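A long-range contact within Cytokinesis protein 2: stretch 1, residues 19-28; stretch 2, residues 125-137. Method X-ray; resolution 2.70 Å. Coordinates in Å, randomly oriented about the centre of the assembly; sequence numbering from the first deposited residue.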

ATOM      1  N   ASN A  19      54.106   4.806  -5.639  1.00 90.48           N
ATOM      2  CA  ASN A  19      53.875   5.006  -4.213  1.00 98.29           C
ATOM      3  C   ASN A  19      52.639   4.246  -3.747  1.00 96.39           C
ATOM      4  O   ASN A  19      52.118   4.494  -2.657  1.00101.02           O
ATOM      5  CB  ASN A  19      53.736   6.493  -3.888  1.00104.14           C
ATOM      6  CG  ASN A  19      55.051   7.239  -4.005  1.00108.95           C
ATOM      7  OD1 ASN A  19      55.914   7.143  -3.131  1.00110.71           O
ATOM      8  ND2 ASN A  19      55.210   7.992  -5.087  1.00112.29           N
ATOM      9  N   ASP A  20      52.183   3.320  -4.588  1.00 90.15           N
ATOM     10  CA  ASP A  20      51.040   2.463  -4.288  1.00 89.35           C
ATOM     11  C   ASP A  20      49.794   3.288  -3.968  1.00 90.45           C
ATOM     12  O   ASP A  20      49.034   2.963  -3.055  1.00 92.10           O
ATOM     13  CB  ASP A  20      51.376   1.517  -3.128  1.00 91.46           C
ATOM     14  CG  ASP A  20      52.433   0.483  -3.503  1.00 86.16           C
ATOM     15  OD1 ASP A  20      52.654   0.265  -4.713  1.00 79.42           O
ATOM     16  OD2 ASP A  20      53.056  -0.098  -2.586  1.00 79.35           O
ATOM     17  N   ASN A  21      49.598   4.362  -4.727  1.00 88.08           N
ATOM     18  CA  ASN A  21      48.419   5.206  -4.578  1.00 86.91           C
ATOM     19  C   ASN A  21      47.168   4.486  -5.052  1.00 79.93           C
ATOM     20  O   ASN A  21      46.150   4.469  -4.359  1.00 83.67           O
ATOM     21  CB  ASN A  21      48.586   6.512  -5.355  1.00 91.56           C
ATOM     22  CG  ASN A  21      49.818   7.283  -4.937  1.00 93.26           C
ATOM     23  OD1 ASN A  21      50.176   7.313  -3.760  1.00 93.59           O
ATOM     24  ND2 ASN A  21      50.477   7.912  -5.904  1.00 93.22           N
ATOM     25  N   GLY A  22      47.258   3.887  -6.236  1.00 71.28           N
ATOM     26  CA  GLY A  22      46.151   3.162  -6.835  1.00 66.16           C
ATOM     27  C   GLY A  22      45.631   2.043  -5.956  1.00 64.94           C
ATOM     28  O   GLY A  22      44.477   1.631  -6.077  1.00 68.41           O
ATOM     29  N   VAL A  23      46.488   1.554  -5.065  1.00 61.41           N
ATOM     30  CA  VAL A  23      46.103   0.524  -4.108  1.00 64.53           C
ATOM     31  C   VAL A  23      45.026   1.035  -3.156  1.00 70.95           C
ATOM     32  O   VAL A  23      43.940   0.464  -3.068  1.00 82.00           O
ATOM     33  CB  VAL A  23      47.320   0.038  -3.291  1.00 58.72           C
ATOM     34  CG1 VAL A  23      46.883  -0.917  -2.189  1.00 56.35           C
ATOM     35  CG2 VAL A  23      48.341  -0.625  -4.206  1.00 55.63           C
ATOM     36  N   ASN A  24      45.331   2.120  -2.452  1.00 66.75           N
ATOM     37  CA  ASN A  24      44.413   2.683  -1.471  1.00 64.06           C
ATOM     38  C   ASN A  24      43.145   3.243  -2.107  1.00 64.04           C
ATOM     39  O   ASN A  24      42.085   3.269  -1.479  1.00 53.08           O
ATOM     40  CB  ASN A  24      45.121   3.765  -0.659  1.00 62.47           C
ATOM     41  CG  ASN A  24      46.276   3.211   0.152  1.00 71.66           C
ATOM     42  OD1 ASN A  24      46.157   2.150   0.768  1.00 67.31           O
ATOM     43  ND2 ASN A  24      47.406   3.914   0.140  1.00 70.87           N
ATOM     44  N   ILE A  25      43.256   3.683  -3.356  1.00 62.49           N
ATOM     45  CA  ILE A  25      42.099   4.155  -4.105  1.00 58.39           C
ATOM     46  C   ILE A  25      41.118   3.009  -4.363  1.00 63.65           C
ATOM     47  O   ILE A  25      39.913   3.157  -4.158  1.00 71.86           O
ATOM     48  CB  ILE A  25      42.525   4.800  -5.440  1.00 58.16           C
ATOM     49  CG1 ILE A  25      43.148   6.172  -5.181  1.00 61.65           C
ATOM     50  CG2 ILE A  25      41.339   4.946  -6.377  1.00 54.50           C
ATOM     51  CD1 ILE A  25      44.311   6.495  -6.089  1.00 67.70           C
ATOM     52  N   LEU A  26      41.639   1.864  -4.792  1.00 70.02           N
ATOM     53  CA  LEU A  26      40.806   0.686  -5.027  1.00 68.23           C
ATOM     54  C   LEU A  26      40.253   0.106  -3.730  1.00 66.17           C
ATOM     55  O   LEU A  26      39.084  -0.271  -3.662  1.00 61.48           O
ATOM     56  CB  LEU A  26      41.592  -0.392  -5.774  1.00 65.81           C
ATOM     57  CG  LEU A  26      41.903  -0.100  -7.240  1.00 64.95           C
ATOM     58  CD1 LEU A  26      42.557  -1.309  -7.891  1.00 67.47           C
ATOM     59  CD2 LEU A  26      40.641   0.302  -7.981  1.00 45.94           C
ATOM     60  N   LEU A  27      41.098   0.023  -2.707  1.00 62.55           N
ATOM     61  CA  LEU A  27      40.666  -0.483  -1.409  1.00 61.66           C
ATOM     62  C   LEU A  27      39.599   0.425  -0.808  1.00 64.74           C
ATOM     63  O   LEU A  27      38.668  -0.043  -0.151  1.00 69.90           O
ATOM     64  CB  LEU A  27      41.852  -0.612  -0.452  1.00 60.52           C
ATOM     65  CG  LEU A  27      42.832  -1.744  -0.760  1.00 61.32           C
ATOM     66  CD1 LEU A  27      43.950  -1.786   0.269  1.00 54.56           C
ATOM     67  CD2 LEU A  27      42.097  -3.071  -0.811  1.00 60.81           C
ATOM     68  N   GLY A  28      39.737   1.724  -1.046  1.00 57.89           N
ATOM     69  CA  GLY A  28      38.764   2.690  -0.575  1.00 60.00           C
ATOM     70  C   GLY A  28      37.442   2.539  -1.301  1.00 67.75           C
ATOM     71  O   GLY A  28      36.374   2.615  -0.688  1.00 67.08           O
ATOM     72  N   LEU A 125      41.526  -9.607   2.363  1.00 67.47           N
ATOM     73  CA  LEU A 125      42.325  -9.036   1.281  1.00 61.43           C
ATOM     74  C   LEU A 125      43.180  -7.872   1.760  1.00 66.90           C
ATOM     75  O   LEU A 125      44.378  -7.822   1.487  1.00 74.29           O
ATOM     76  CB  LEU A 125      41.427  -8.573   0.135  1.00 55.79           C
ATOM     77  CG  LEU A 125      41.245  -9.545  -1.029  1.00 62.35           C
ATOM     78  CD1 LEU A 125      40.505  -8.875  -2.173  1.00 68.96           C
ATOM     79  CD2 LEU A 125      42.590 -10.065  -1.497  1.00 56.91           C
ATOM     80  N   SER A 126      42.558  -6.939   2.473  1.00 63.24           N
ATOM     81  CA  SER A 126      43.253  -5.752   2.957  1.00 60.32           C
ATOM     82  C   SER A 126      44.409  -6.107   3.883  1.00 64.74           C
ATOM     83  O   SER A 126      45.449  -5.449   3.869  1.00 69.32           O
ATOM     84  CB  SER A 126      42.276  -4.824   3.671  1.00 55.10           C
ATOM     85  OG  SER A 126      41.394  -4.224   2.742  1.00 68.69           O
ATOM     86  N   GLY A 127      44.224  -7.149   4.685  1.00 66.18           N
ATOM     87  CA  GLY A 127      45.273  -7.620   5.568  1.00 65.42           C
ATOM     88  C   GLY A 127      46.451  -8.141   4.771  1.00 66.08           C
ATOM     89  O   GLY A 127      47.603  -7.804   5.052  1.00 68.98           O
ATOM     90  N   LYS A 128      46.153  -8.963   3.769  1.00 62.45           N
ATOM     91  CA  LYS A 128      47.175  -9.507   2.880  1.00 54.52           C
ATOM     92  C   LYS A 128      47.899  -8.396   2.140  1.00 60.32           C
ATOM     93  O   LYS A 128      49.114  -8.452   1.963  1.00 64.20           O
ATOM     94  CB  LYS A 128      46.556 -10.476   1.879  1.00 49.85           C
ATOM     95  CG  LYS A 128      47.555 -11.168   0.972  1.00 49.12           C
ATOM     96  CD  LYS A 128      46.873 -12.287   0.202  1.00 53.64           C
ATOM     97  CE  LYS A 128      47.791 -12.918  -0.827  1.00 62.67           C
ATOM     98  NZ  LYS A 128      47.105 -14.043  -1.525  1.00 73.71           N
ATOM     99  N   ILE A 129      47.153  -7.383   1.711  1.00 57.78           N
ATOM    100  CA  ILE A 129      47.766  -6.242   1.046  1.00 57.94           C
ATOM    101  C   ILE A 129      48.736  -5.543   2.000  1.00 59.98           C
ATOM    102  O   ILE A 129      49.931  -5.481   1.722  1.00 73.73           O
ATOM    103  CB  ILE A 129      46.719  -5.241   0.535  1.00 65.47           C
ATOM    104  CG1 ILE A 129      45.822  -5.904  -0.514  1.00 70.47           C
ATOM    105  CG2 ILE A 129      47.403  -4.028  -0.060  1.00 61.66           C
ATOM    106  CD1 ILE A 129      46.419  -5.949  -1.904  1.00 70.89           C
ATOM    107  N   GLU A 130      48.225  -5.060   3.132  1.00 55.31           N
ATOM    108  CA  GLU A 130      49.034  -4.335   4.117  1.00 57.11           C
ATOM    109  C   GLU A 130      50.306  -5.087   4.495  1.00 59.59           C
ATOM    110  O   GLU A 130      51.378  -4.495   4.565  1.00 56.77           O
ATOM    111  CB  GLU A 130      48.213  -4.045   5.380  1.00 58.84           C
ATOM    112  N   ARG A 131      50.185  -6.391   4.725  1.00 62.39           N
ATOM    113  CA  ARG A 131      51.338  -7.210   5.075  1.00 52.99           C
ATOM    114  C   ARG A 131      52.401  -7.193   3.973  1.00 60.57           C
ATOM    115  O   ARG A 131      53.598  -7.110   4.264  1.00 64.86           O
ATOM    116  CB  ARG A 131      50.901  -8.649   5.365  1.00 49.12           C
ATOM    117  N   LEU A 132      51.971  -7.255   2.716  1.00 57.59           N
ATOM    118  CA  LEU A 132      52.917  -7.316   1.601  1.00 51.01           C
ATOM    119  C   LEU A 132      53.671  -5.998   1.371  1.00 68.02           C
ATOM    120  O   LEU A 132      54.886  -6.002   1.273  1.00 84.00           O
ATOM    121  CB  LEU A 132      52.207  -7.755   0.308  1.00 50.34           C
ATOM    122  CG  LEU A 132      51.777  -9.223   0.190  1.00 50.27           C
ATOM    123  CD1 LEU A 132      51.221  -9.519  -1.194  1.00 51.87           C
ATOM    124  CD2 LEU A 132      52.927 -10.156   0.505  1.00 55.80           C
ATOM    125  N   ARG A 133      52.967  -4.874   1.300  1.00 69.57           N
ATOM    126  CA  ARG A 133      53.631  -3.600   1.032  1.00 70.34           C
ATOM    127  C   ARG A 133      54.430  -3.093   2.246  1.00 70.52           C
ATOM    128  O   ARG A 133      55.295  -2.211   2.093  1.00 75.28           O
ATOM    129  CB  ARG A 133      52.640  -2.520   0.589  1.00 74.13           C
ATOM    130  CG  ARG A 133      51.183  -2.758   0.939  1.00 78.87           C
ATOM    131  CD  ARG A 133      50.309  -1.533   0.613  1.00 80.29           C
ATOM    132  NE  ARG A 133      50.796  -0.296   1.225  1.00 81.96           N
ATOM    133  CZ  ARG A 133      50.287   0.911   0.995  1.00 85.54           C
ATOM    134  NH1 ARG A 133      49.277   1.055   0.149  1.00 85.27           N
ATOM    135  NH2 ARG A 133      50.792   1.976   1.605  1.00 91.63           N
HETATM  136  N   MSE A 134      54.170  -3.644   3.433  1.00 66.89           N
HETATM  137  CA  MSE A 134      55.026  -3.366   4.573  1.00 70.32           C
HETATM  138  C   MSE A 134      56.372  -4.061   4.385  1.00 73.69           C
HETATM  139  O   MSE A 134      57.406  -3.561   4.838  1.00 62.07           O
HETATM  140  CB  MSE A 134      54.353  -3.814   5.858  1.00 70.53           C
HETATM  141  CG  MSE A 134      53.323  -2.835   6.403  1.00 78.82           C
HETATM  142 SE   MSE A 134      54.019  -1.020   6.558  1.00127.94          SE
HETATM  143  CE  MSE A 134      53.144  -0.228   5.008  1.00 54.24           C
ATOM    144  N   ASP A 135      56.351  -5.207   3.707  1.00 75.66           N
ATOM    145  CA  ASP A 135      57.577  -5.951   3.447  1.00 68.58           C
ATOM    146  C   ASP A 135      58.516  -5.145   2.552  1.00 65.88           C
ATOM    147  O   ASP A 135      59.733  -5.247   2.680  1.00 71.05           O
ATOM    148  CB  ASP A 135      57.262  -7.305   2.811  1.00 63.54           C
ATOM    149  CG  ASP A 135      58.475  -8.214   2.735  1.00 71.77           C
ATOM    150  OD1 ASP A 135      58.772  -8.894   3.741  1.00 73.40           O
ATOM    151  OD2 ASP A 135      59.136  -8.248   1.673  1.00 73.16           O
ATOM    152  N   LYS A 136      57.953  -4.343   1.652  1.00 61.55           N
ATOM    153  CA  LYS A 136      58.761  -3.455   0.822  1.00 59.94           C
ATOM    154  C   LYS A 136      59.290  -2.294   1.650  1.00 60.22           C
ATOM    155  O   LYS A 136      60.418  -1.841   1.457  1.00 70.39           O
ATOM    156  CB  LYS A 136      57.959  -2.911  -0.360  1.00 67.59           C
ATOM    157  CG  LYS A 136      57.499  -3.953  -1.360  1.00 68.97           C
ATOM    158  CD  LYS A 136      57.247  -3.325  -2.726  1.00 68.16           C
ATOM    159  CE  LYS A 136      56.301  -2.138  -2.634  1.00 67.92           C
ATOM    160  NZ  LYS A 136      56.165  -1.439  -3.944  1.00 70.24           N
ATOM    161  N   PHE A 137      58.461  -1.813   2.570  1.00 55.66           N
ATOM    162  CA  PHE A 137      58.818  -0.682   3.418  1.00 54.36           C
ATOM    163  C   PHE A 137      59.964  -1.032   4.363  1.00 57.12           C
ATOM    164  O   PHE A 137      60.997  -0.359   4.376  1.00 59.34           O
ATOM    165  CB  PHE A 137      57.602  -0.215   4.218  1.00 47.76           C
ATOM    166  CG  PHE A 137      57.819   1.076   4.955  1.00 58.25           C
ATOM    167  CD1 PHE A 137      57.722   2.290   4.295  1.00 60.34           C
ATOM    168  CD2 PHE A 137      58.113   1.074   6.310  1.00 66.95           C
ATOM    169  CE1 PHE A 137      57.920   3.482   4.971  1.00 64.09           C
ATOM    170  CE2 PHE A 137      58.311   2.263   6.993  1.00 69.69           C
ATOM    171  CZ  PHE A 137      58.214   3.467   6.322  1.00 67.85           C
TER

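The long side chain of Arg133 reaches across to the start of the other helix, yet it makes no clear hydrogen bond there. Its guanidinium sits among three residues of stretch 1. Asp20 CB lies over one face of the group. Val23 CG1 lies at its edge, 3.9 Å from Arg133 NH1. Asn24 OD1 is 3.4 Å from Arg133 NH1 in an oblique position. Asp20 OD2 is 4.4 Å from Arg133 NE, but it lies well out of the guanidinium plane. No N-H points at it, so this pair contributes attraction between charges and no more.

Parts of two longer helices, residues 21-28 and 125-137, form most of the contact, together with Asp20 just before the first. They run nearly antiparallel, at 166°, and their axes come no closer than 11.8 Å. That spacing is wide, and the buried surface is modest at 343 Å². The gap is bridged by side chains. Because the helices run oppositely, the nearest CA pairs run in reverse order: Asp20 with Arg133, Val23 with Ile129, Leu27 with Ser126. The CA atoms of Leu27 and Ser126 are the closest of the three pairs, 7.3 Å apart.

Asp20 immediately precedes its helix, but its side chain makes no capping bond. Its carboxylate instead forms a long salt bridge with Lys136, with OD2 of Asp20 3.6 Å from NZ of Lys136. At that length the attraction is mainly electrostatic.

Further along, the contact becomes apolar. Ile129 meets two side chains that lie one helical turn apart. Its CG2 is 3.8 Å from Val23 CG1 and 4.1 Å from Leu27 CD1. These are van der Waals contacts between apolar groups; Val23 and Ile129 are buried, while Leu27 stays partly exposed. Leu27 also packs against Ser126, with CD2 of Leu27 3.8 Å from OG of Ser126. That hydroxyl is hydrogen-bonded elsewhere in the structure, so it can tolerate an apolar neighbour.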